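Local coordinates for high-affinity zinc uptake system protein znuA (Streptococcus suis, PDB 3MFQ) that binds zinc and probably serves as the extracellular metal-binding component of a high-affinity metal uptake system, at residues L16-M19 and V20-A24; L60-L64 and H65-K69; E132-Q135 and K136-K140; A257-E261 and E262-F266. All blocks are in the same frame, centred on the assembly; numbering follows the deposited sequence.

Contact 1: residues L16-M19 and V20-A24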
loop_
_atom_site.group_PDB
_atom_site.type_symbol
_atom_site.label_atom_id
_atom_site.label_comp_id
_atom_site.label_asym_id
_atom_site.label_seq_id
_atom_site.Cartn_x
_atom_site.Cartn_y
_atom_site.Cartn_z
ATOM N N LEU A 16 8.205 4.147 2.529
ATOM C CA LEU A 16 9.053 4.660 3.580
ATOM C C LEU A 16 10.009 5.689 2.990
ATOM O O LEU A 16 10.191 6.767 3.562
ATOM C CB LEU A 16 9.780 3.508 4.271
ATOM C CG LEU A 16 8.794 2.404 4.676
ATOM C CD1 LEU A 16 9.473 1.313 5.483
ATOM C CD2 LEU A 16 7.614 2.988 5.442
ATOM N N ASN A 17 10.583 5.373 1.827
ATOM C CA ASN A 17 11.456 6.313 1.123
ATOM C C ASN A 17 10.891 7.733 1.075
ATOM O O ASN A 17 11.618 8.704 1.268
ATOM C CB ASN A 17 11.752 5.836 -0.302
ATOM C CG ASN A 17 12.844 6.657 -0.970
ATOM O OD1 ASN A 17 13.944 6.789 -0.433
ATOM N ND2 ASN A 17 12.546 7.213 -2.141
ATOM N N ASP A 18 9.594 7.846 0.811
ATOM C CA ASP A 18 8.926 9.140 0.790
ATOM C C ASP A 18 8.787 9.702 2.201
ATOM O O ASP A 18 9.196 10.829 2.478
ATOM C CB ASP A 18 7.546 9.011 0.151
ATOM C CG ASP A 18 6.768 10.313 0.172
ATOM O OD1 ASP A 18 7.387 11.382 -0.015
ATOM O OD2 ASP A 18 5.534 10.265 0.366
ATOM N N MET A 19 8.200 8.904 3.085
ATOM C CA MET A 19 7.973 9.308 4.465
ATOM C C MET A 19 9.202 9.982 5.072
ATOM O O MET A 19 9.140 11.134 5.494
ATOM C CB MET A 19 7.553 8.097 5.306
ATOM C CG MET A 19 7.183 8.425 6.750
ATOM S SD MET A 19 6.489 7.017 7.642
ATOM C CE MET A 19 7.795 5.816 7.444
ATOM N N VAL A 20 10.319 9.261 5.107
ATOM C CA VAL A 20 11.542 9.779 5.714
ATOM C C VAL A 20 11.956 11.117 5.120
ATOM O O VAL A 20 12.302 12.045 5.846
ATOM C CB VAL A 20 12.709 8.789 5.580
ATOM C CG1 VAL A 20 13.985 9.401 6.131
ATOM C CG2 VAL A 20 12.388 7.507 6.310
ATOM N N TYR A 21 11.926 11.218 3.799
ATOM C CA TYR A 21 12.252 12.479 3.158
ATOM C C TYR A 21 11.313 13.567 3.650
ATOM O O TYR A 21 11.747 14.659 4.005
ATOM C CB TYR A 21 12.167 12.370 1.640
ATOM C CG TYR A 21 12.376 13.695 0.945
ATOM C CD1 TYR A 21 13.636 14.275 0.880
ATOM C CD2 TYR A 21 11.315 14.370 0.360
ATOM C CE1 TYR A 21 13.835 15.488 0.247
ATOM C CE2 TYR A 21 11.503 15.585 -0.276
ATOM C CZ TYR A 21 12.765 16.139 -0.330
ATOM O OH TYR A 21 12.959 17.346 -0.961
ATOM N N GLN A 22 10.021 13.258 3.667
ATOM C CA GLN A 22 9.015 14.208 4.123
ATOM C C GLN A 22 9.356 14.702 5.520
ATOM O O GLN A 22 9.158 15.871 5.845
ATOM C CB GLN A 22 7.628 13.563 4.122
ATOM C CG GLN A 22 7.139 13.135 2.747
ATOM C CD GLN A 22 6.862 14.310 1.827
ATOM O OE1 GLN A 22 6.564 15.414 2.282
ATOM N NE2 GLN A 22 6.951 14.075 0.524
ATOM N N LEU A 23 9.883 13.800 6.339
ATOM C CA LEU A 23 10.196 14.117 7.724
ATOM C C LEU A 23 11.611 14.660 7.874
ATOM O O LEU A 23 11.808 15.776 8.352
ATOM C CB LEU A 23 10.028 12.873 8.599
ATOM C CG LEU A 23 8.716 12.101 8.440
ATOM C CD1 LEU A 23 8.740 10.825 9.267
ATOM C CD2 LEU A 23 7.526 12.972 8.815
ATOM N N ALA A 24 12.592 13.866 7.459
ATOM C CA ALA A 24 13.997 14.187 7.679
ATOM C C ALA A 24 14.588 15.058 6.580
ATOM O O ALA A 24 15.706 15.557 6.712
ATOM C CB ALA A 24 14.810 12.908 7.830
#
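Gln22 curls back over the preceding helical turn and overlaps the carboxylate of Asp18, four residues earlier. Its CG stands beside the backbone N (chi1 -63°) and the chain bends at chi2, which brings the amide round to the aspartate. NE2 gives a hydrogen bond of 2.8 Å to Asp18 OD1. OD1 lies in the amide plane of Gln22 and accepts through its syn lone pair, although the carboxylate and amide planes are turned 79° apart. The other oxygen, OD2, takes the backbone N-H of Phe266, so both carboxylate oxygens are engaged and the group is fixed in rotation. Asp18 thereby ties this helix to the start of helix 266-281.

A quarter turn round the helix, Met19 and Leu23 form the apolar counterpart: Met19 CG meets Leu23 CD1 at 3.8 Å, the two chains crossing at a slant. Both also pack on Ala119 of helix 109-123. The main chain carries i to i+4 bonds, Val20 N to Leu16 O at 2.9 Å and Gln22 N to Asp18 O at 2.8 Å, while Leu23 N reaches Met19 O at a more bent angle of 142°. These i to i+4 pairs, one polar and one apolar, lie along the connecting helix of the beta-alpha-beta unit formed by strand 8-11, helix 14-24 and strand 29-32 of the parallel sheet.

Contact 2: residues L60-L64 and H65-K69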
loop_
_atom_site.group_PDB
_atom_site.type_symbol
_atom_site.label_atom_id
_atom_site.label_comp_id
_atom_site.label_asym_id
_atom_site.label_seq_id
_atom_site.Cartn_x
_atom_site.Cartn_y
_atom_site.Cartn_z
ATOM N N LEU A 60 14.228 0.922 8.652
ATOM C CA LEU A 60 12.784 1.087 8.805
ATOM C C LEU A 60 12.004 0.229 7.813
ATOM O O LEU A 60 12.345 0.169 6.629
ATOM C CB LEU A 60 12.387 2.555 8.650
ATOM C CG LEU A 60 12.701 3.478 9.827
ATOM C CD1 LEU A 60 12.475 4.931 9.446
ATOM C CD2 LEU A 60 11.862 3.100 11.038
ATOM N N TYR A 61 10.958 -0.432 8.303
ATOM C CA TYR A 61 10.118 -1.273 7.456
ATOM C C TYR A 61 8.670 -1.295 7.938
ATOM O O TYR A 61 8.367 -0.861 9.050
ATOM C CB TYR A 61 10.677 -2.696 7.379
ATOM C CG TYR A 61 10.593 -3.470 8.675
ATOM C CD1 TYR A 61 11.383 -3.130 9.765
ATOM C CD2 TYR A 61 9.729 -4.550 8.806
ATOM C CE1 TYR A 61 11.310 -3.839 10.950
ATOM C CE2 TYR A 61 9.651 -5.265 9.988
ATOM C CZ TYR A 61 10.442 -4.906 11.056
ATOM O OH TYR A 61 10.364 -5.616 12.232
ATOM N N HIS A 62 7.781 -1.804 7.091
ATOM C CA HIS A 62 6.359 -1.874 7.405
ATOM C C HIS A 62 6.082 -2.861 8.530
ATOM O O HIS A 62 5.593 -2.487 9.595
ATOM C CB HIS A 62 5.565 -2.295 6.167
ATOM C CG HIS A 62 5.610 -1.304 5.049
ATOM N ND1 HIS A 62 6.793 -0.833 4.519
ATOM C CD2 HIS A 62 4.620 -0.704 4.346
ATOM C CE1 HIS A 62 6.528 0.022 3.548
ATOM N NE2 HIS A 62 5.216 0.116 3.421
ATOM N N GLY A 63 6.397 -4.126 8.283
ATOM C CA GLY A 63 6.069 -5.188 9.215
ATOM C C GLY A 63 4.861 -5.959 8.722
ATOM O O GLY A 63 4.547 -5.930 7.531
ATOM N N LEU A 64 4.183 -6.648 9.634
ATOM C CA LEU A 64 2.990 -7.413 9.288
ATOM C C LEU A 64 3.269 -8.386 8.147
ATOM O O LEU A 64 2.368 -8.741 7.387
ATOM C CB LEU A 64 1.845 -6.474 8.905
ATOM C CG LEU A 64 1.586 -5.303 9.853
ATOM C CD1 LEU A 64 0.343 -4.540 9.428
ATOM C CD2 LEU A 64 1.455 -5.789 11.289
ATOM N N HIS A 65 4.524 -8.810 8.031
ATOM C CA HIS A 65 4.927 -9.757 6.997
ATOM C C HIS A 65 4.731 -9.191 5.594
ATOM O O HIS A 65 4.664 -9.939 4.618
ATOM C CB HIS A 65 4.159 -11.074 7.140
ATOM C CG HIS A 65 4.456 -11.823 8.401
ATOM N ND1 HIS A 65 4.948 -11.205 9.537
ATOM C CD2 HIS A 65 4.323 -13.128 8.715
ATOM C CE1 HIS A 65 5.107 -12.104 10.485
ATOM N NE2 HIS A 65 4.735 -13.284 10.018
ATOM N N PHE A 66 4.637 -7.869 5.492
ATOM C CA PHE A 66 4.496 -7.224 4.191
ATOM C C PHE A 66 5.664 -7.600 3.282
ATOM O O PHE A 66 5.467 -8.094 2.171
ATOM C CB PHE A 66 4.386 -5.704 4.343
ATOM C CG PHE A 66 4.365 -4.959 3.036
ATOM C CD1 PHE A 66 3.661 -5.455 1.948
ATOM C CD2 PHE A 66 5.042 -3.758 2.898
ATOM C CE1 PHE A 66 3.639 -4.768 0.744
ATOM C CE2 PHE A 66 5.023 -3.068 1.698
ATOM C CZ PHE A 66 4.321 -3.574 0.621
ATOM N N GLU A 67 6.881 -7.371 3.768
ATOM C CA GLU A 67 8.078 -7.758 3.037
ATOM C C GLU A 67 8.078 -9.259 2.761
ATOM O O GLU A 67 8.748 -9.727 1.847
ATOM C CB GLU A 67 9.337 -7.342 3.797
ATOM C CG GLU A 67 9.644 -5.850 3.724
ATOM C CD GLU A 67 8.889 -5.036 4.756
ATOM O OE1 GLU A 67 8.041 -5.614 5.465
ATOM O OE2 GLU A 67 9.150 -3.820 4.864
ATOM N N GLY A 68 7.325 -10.006 3.563
ATOM C CA GLY A 68 7.045 -11.407 3.294
ATOM C C GLY A 68 8.224 -12.363 3.293
ATOM O O GLY A 68 8.107 -13.495 3.760
ATOM N N LYS A 69 9.357 -11.923 2.761
ATOM C CA LYS A 69 10.525 -12.791 2.660
ATOM C C LYS A 69 11.774 -12.205 3.315
ATOM O O LYS A 69 12.896 -12.540 2.940
ATOM C CB LYS A 69 10.802 -13.147 1.198
ATOM C CG LYS A 69 9.914 -14.262 0.661
ATOM C CD LYS A 69 10.208 -14.552 -0.801
ATOM C CE LYS A 69 9.775 -15.961 -1.175
ATOM N NZ LYS A 69 8.364 -16.233 -0.793
#
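The chain leaves strand 58-61 and reverses through a type I' beta turn from Gly63 to Phe66, closed by Phe66 N to Gly63 O at 2.8 Å, with the donor well above the carbonyl plane rather than on a lone pair. Leu64 and His65, the central residues, both have the positive phi that this turn requires. The reversal sets Phe66 beside His62, and the two side chains run the same way. Phe66 brings the rim of its ring, through CD2, over one face of the imidazole, 3.3 Å above its plane. The pair is edge-to-face, with ring centroids 4.6 Å apart and planes at 55°. CG of Phe66 is anti to the backbone N (chi1 175°), which swings the ring alongside the histidine.

The turn belongs to the loop that follows the third strand in the order 29-32, 8-11, 58-61, 79-80 of a parallel sheet, at its C-terminal end. The side chain of Phe66 is about 5 Å from the bound zinc ion and also meets the ring of the zinc ligand His41 edge-to-face, which places it in the second shell of the metal site.

Glu67, its chain bent at chi2 (84°), returns its carboxylate to the end of the strand. OE2 is held chiefly by a hydrogen bond with Thr12 OG1, and His62 N adds a weak one at 3.3 Å. OE1 sits at the edge of the Tyr61 ring, near its plane, 3.9 Å from CD2.

Contact 3: residues E132-Q135 and K136-K140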
loop_
_atom_site.group_PDB
_atom_site.type_symbol
_atom_site.label_atom_id
_atom_site.label_comp_id
_atom_site.label_asym_id
_atom_site.label_seq_id
_atom_site.Cartn_x
_atom_site.Cartn_y
_atom_site.Cartn_z
ATOM N N GLU A 132 13.951 18.773 16.955
ATOM C CA GLU A 132 12.888 19.772 16.913
ATOM C C GLU A 132 12.518 20.106 15.474
ATOM O O GLU A 132 11.340 20.192 15.130
ATOM C CB GLU A 132 13.301 21.036 17.668
ATOM C CG GLU A 132 13.283 20.886 19.184
ATOM C CD GLU A 132 13.859 22.094 19.897
ATOM O OE1 GLU A 132 14.661 22.822 19.279
ATOM O OE2 GLU A 132 13.516 22.312 21.077
ATOM N N MET A 133 13.533 20.287 14.638
ATOM C CA MET A 133 13.329 20.527 13.216
ATOM C C MET A 133 12.456 19.429 12.632
ATOM O O MET A 133 11.475 19.697 11.939
ATOM C CB MET A 133 14.671 20.543 12.491
ATOM C CG MET A 133 14.569 20.909 11.023
ATOM S SD MET A 133 15.936 20.253 10.048
ATOM C CE MET A 133 15.795 21.246 8.562
ATOM N N ILE A 134 12.823 18.187 12.922
ATOM C CA ILE A 134 12.073 17.031 12.449
ATOM C C ILE A 134 10.656 16.989 13.009
ATOM O O ILE A 134 9.708 16.691 12.287
ATOM C CB ILE A 134 12.784 15.725 12.811
ATOM C CG1 ILE A 134 14.079 15.593 12.006
ATOM C CG2 ILE A 134 11.873 14.544 12.544
ATOM C CD1 ILE A 134 14.982 14.480 12.481
ATOM N N GLN A 135 10.519 17.275 14.299
ATOM C CA GLN A 135 9.207 17.323 14.928
ATOM C C GLN A 135 8.336 18.339 14.211
ATOM O O GLN A 135 7.154 18.105 13.973
ATOM C CB GLN A 135 9.335 17.707 16.397
ATOM C CG GLN A 135 10.127 16.716 17.217
ATOM C CD GLN A 135 10.450 17.247 18.593
ATOM O OE1 GLN A 135 9.998 18.327 18.976
ATOM N NE2 GLN A 135 11.239 16.493 19.347
ATOM N N LYS A 136 8.939 19.474 13.873
ATOM C CA LYS A 136 8.251 20.524 13.139
ATOM C C LYS A 136 7.829 20.004 11.772
ATOM O O LYS A 136 6.708 20.242 11.324
ATOM C CB LYS A 136 9.167 21.737 12.983
ATOM C CG LYS A 136 8.447 23.031 12.656
ATOM C CD LYS A 136 9.417 24.198 12.683
ATOM C CE LYS A 136 8.711 25.523 12.443
ATOM N NZ LYS A 136 9.675 26.661 12.422
ATOM N N ASN A 137 8.736 19.292 11.113
ATOM C CA ASN A 137 8.431 18.661 9.836
ATOM C C ASN A 137 7.322 17.628 9.961
ATOM O O ASN A 137 6.458 17.525 9.096
ATOM C CB ASN A 137 9.683 18.002 9.263
ATOM C CG ASN A 137 10.700 19.011 8.794
ATOM O OD1 ASN A 137 10.501 20.216 8.935
ATOM N ND2 ASN A 137 11.797 18.528 8.227
ATOM N N THR A 138 7.360 16.864 11.047
ATOM C CA THR A 138 6.379 15.820 11.299
ATOM C C THR A 138 4.980 16.398 11.431
ATOM O O THR A 138 4.030 15.891 10.833
ATOM C CB THR A 138 6.708 15.060 12.587
ATOM O OG1 THR A 138 8.053 14.574 12.521
ATOM C CG2 THR A 138 5.756 13.891 12.775
ATOM N N GLU A 139 4.855 17.459 12.221
ATOM C CA GLU A 139 3.561 18.096 12.430
ATOM C C GLU A 139 2.963 18.589 11.117
ATOM O O GLU A 139 1.762 18.453 10.885
ATOM C CB GLU A 139 3.677 19.247 13.427
ATOM C CG GLU A 139 4.070 18.818 14.824
ATOM C CD GLU A 139 3.754 19.876 15.860
ATOM O OE1 GLU A 139 3.113 20.886 15.500
ATOM O OE2 GLU A 139 4.141 19.697 17.034
ATOM N N LYS A 140 3.805 19.153 10.256
ATOM C CA LYS A 140 3.349 19.662 8.969
ATOM C C LYS A 140 2.838 18.544 8.063
ATOM O O LYS A 140 1.904 18.744 7.290
ATOM C CB LYS A 140 4.465 20.434 8.265
ATOM C CG LYS A 140 4.079 20.936 6.885
ATOM C CD LYS A 140 5.250 21.604 6.184
ATOM C CE LYS A 140 4.868 22.051 4.781
ATOM N NZ LYS A 140 5.985 22.764 4.104
#
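Ile134 O is gripped twice by Thr138: the backbone N and the hydroxyl OG1 both donate to it, each at 2.7 Å. The amide approaches with a modest tilt of 16° from the carbonyl plane, whereas the hydroxyl comes from well above that plane, 45° out of it. OG1 stands beside its own backbone N (chi1 -54°), and this places it over the carbonyl of the preceding turn. The hydroxyl also bonds with Ser120 OG, so one threonine group joins its own helix to helix 109-123. Ile134 CG2 lies 3.8 Å from Thr138 OG1, the two chains crossing at an angle.

Regular i to i+4 backbone bonds run on both sides of this pair, with Lys136 N to Glu132 O at 2.8 Å and Glu139 N to Gln135 O at 3.0 Å. Lys136 stretches out fully from the exposed flank. Asn137 CG lies 3.3 Å from Met133 O, but its ND2 is given to Leu23 O at the end of helix 14-24. The segment is an early part of the long helix 131-156: Ile134 and Thr138 face helix 109-123, Asn137 adjoins helix 14-24, and Glu132, Lys136 and Glu139 look outward.

Contact 4: residues A257-E261 and E262-F266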
loop_
_atom_site.group_PDB
_atom_site.type_symbol
_atom_site.label_atom_id
_atom_site.label_comp_id
_atom_site.label_asym_id
_atom_site.label_seq_id
_atom_site.Cartn_x
_atom_site.Cartn_y
_atom_site.Cartn_z
ATOM N N ALA A 257 5.094 5.294 -7.133
ATOM C CA ALA A 257 5.593 5.385 -8.498
ATOM C C ALA A 257 7.059 5.806 -8.494
ATOM O O ALA A 257 7.518 6.457 -7.554
ATOM C CB ALA A 257 4.758 6.363 -9.307
ATOM N N PRO A 258 7.802 5.425 -9.544
ATOM C CA PRO A 258 9.220 5.778 -9.656
ATOM C C PRO A 258 9.428 7.285 -9.620
ATOM O O PRO A 258 8.699 8.022 -10.282
ATOM C CB PRO A 258 9.610 5.226 -11.030
ATOM C CG PRO A 258 8.640 4.132 -11.288
ATOM C CD PRO A 258 7.352 4.582 -10.666
ATOM N N GLU A 259 10.413 7.733 -8.847
ATOM C CA GLU A 259 10.724 9.152 -8.751
ATOM C C GLU A 259 11.309 9.636 -10.072
ATOM O O GLU A 259 12.359 9.163 -10.502
ATOM C CB GLU A 259 11.709 9.404 -7.606
ATOM C CG GLU A 259 11.845 10.862 -7.191
ATOM C CD GLU A 259 11.220 11.158 -5.838
ATOM O OE1 GLU A 259 11.035 12.352 -5.518
ATOM O OE2 GLU A 259 10.913 10.202 -5.096
ATOM N N GLY A 260 10.625 10.574 -10.720
ATOM C CA GLY A 260 9.396 11.127 -10.190
ATOM C C GLY A 260 8.246 11.053 -11.172
ATOM O O GLY A 260 8.279 11.670 -12.239
ATOM N N GLU A 261 7.224 10.286 -10.809
ATOM C CA GLU A 261 6.019 10.177 -11.616
ATOM C C GLU A 261 4.843 10.768 -10.850
ATOM O O GLU A 261 5.036 11.459 -9.853
ATOM C CB GLU A 261 5.753 8.719 -11.989
ATOM C CG GLU A 261 5.685 8.479 -13.487
ATOM C CD GLU A 261 6.248 7.133 -13.885
ATOM O OE1 GLU A 261 5.522 6.123 -13.775
ATOM O OE2 GLU A 261 7.421 7.089 -14.309
ATOM N N GLU A 262 3.626 10.504 -11.311
ATOM C CA GLU A 262 2.448 11.067 -10.658
ATOM C C GLU A 262 2.187 10.421 -9.297
ATOM O O GLU A 262 1.764 11.090 -8.354
ATOM C CB GLU A 262 1.220 10.975 -11.567
ATOM C CG GLU A 262 1.351 11.782 -12.856
ATOM C CD GLU A 262 1.469 13.273 -12.610
ATOM O OE1 GLU A 262 1.763 14.013 -13.573
ATOM O OE2 GLU A 262 1.268 13.705 -11.456
ATOM N N GLY A 263 2.452 9.122 -9.196
ATOM C CA GLY A 263 2.359 8.426 -7.928
ATOM C C GLY A 263 3.652 8.575 -7.150
ATOM O O GLY A 263 3.958 7.768 -6.275
ATOM N N ASP A 264 4.407 9.617 -7.486
ATOM C CA ASP A 264 5.704 9.901 -6.874
ATOM C C ASP A 264 5.693 9.755 -5.356
ATOM O O ASP A 264 6.323 8.854 -4.806
ATOM C CB ASP A 264 6.152 11.314 -7.251
ATOM C CG ASP A 264 7.483 11.684 -6.647
ATOM O OD1 ASP A 264 8.361 10.800 -6.560
ATOM O OD2 ASP A 264 7.650 12.861 -6.265
ATOM N N THR A 265 4.985 10.654 -4.683
ATOM C CA THR A 265 4.921 10.637 -3.230
ATOM C C THR A 265 3.678 9.899 -2.760
ATOM O O THR A 265 2.843 9.492 -3.568
ATOM C CB THR A 265 4.915 12.060 -2.648
ATOM O OG1 THR A 265 3.646 12.675 -2.894
ATOM C CG2 THR A 265 6.014 12.899 -3.282
ATOM N N PHE A 266 3.558 9.736 -1.447
ATOM C CA PHE A 266 2.455 8.980 -0.864
ATOM C C PHE A 266 1.111 9.662 -1.082
ATOM O O PHE A 266 0.170 9.050 -1.584
ATOM C CB PHE A 266 2.693 8.754 0.629
ATOM C CG PHE A 266 1.512 8.170 1.345
ATOM C CD1 PHE A 266 1.277 6.807 1.324
ATOM C CD2 PHE A 266 0.632 8.988 2.033
ATOM C CE1 PHE A 266 0.186 6.268 1.980
ATOM C CE2 PHE A 266 -0.460 8.457 2.691
ATOM C CZ PHE A 266 -0.685 7.095 2.665
#
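Asp264, Glu261 and Ala257 account for most of the surface buried in this loop. Asp264 turns its carboxylate back across the loop to Glu259, its CG anti to the backbone N (chi1 180°). The nearest oxygens, Asp264 OD1 and Glu259 OE2, are 3.0 Å apart in the model, with the two carboxylate planes almost perpendicular at 87°. These are like-charged groups lying close together, and no bond between them is claimed.

Glu261, whose side chain is exposed, begins a type I beta turn that runs to Asp264. The bond that closes the turn, Asp264 N to Glu261 O, is weak at 3.1 Å, and the position of that carbonyl oxygen is less certain. Ala257 is held more soundly: its N donates to Gly263 O at 2.9 Å, from above the carbonyl plane, and its CB rests on the same peptide, 3.3 Å from Gly263 C. The peptide bond before Gly260 is cis.

Beyond the turn Thr265 occupies the N-cap position of helix 266-281, its OG1 making a weak bond to Asp268 N. The arrangement is that of an irregular, partly buried loop with an acidic exposed side, folded back on itself by a beta turn and leading into an N-capped helix.

Contacts 1 and 2 are largely buried, contact 4 is partly so, and contact 3 lies at the surface, its centre about 24 Å from the centre of the chain. Contact 1 is the hub: it touches each of the other three, which do not touch one another. Leu16 packs against the end of strand 58-61 in contact 2, whereas polar bonds lead from helix 14-24 to contacts 3 and 4. Contacts 1 and 3 share regular helical bonding, but one pairs an amide with a carboxylate and the other uses a threonine hydroxyl. Contacts 2 and 4 are loops closed by turns, aromatic near the zinc site in the former and acidic in the latter.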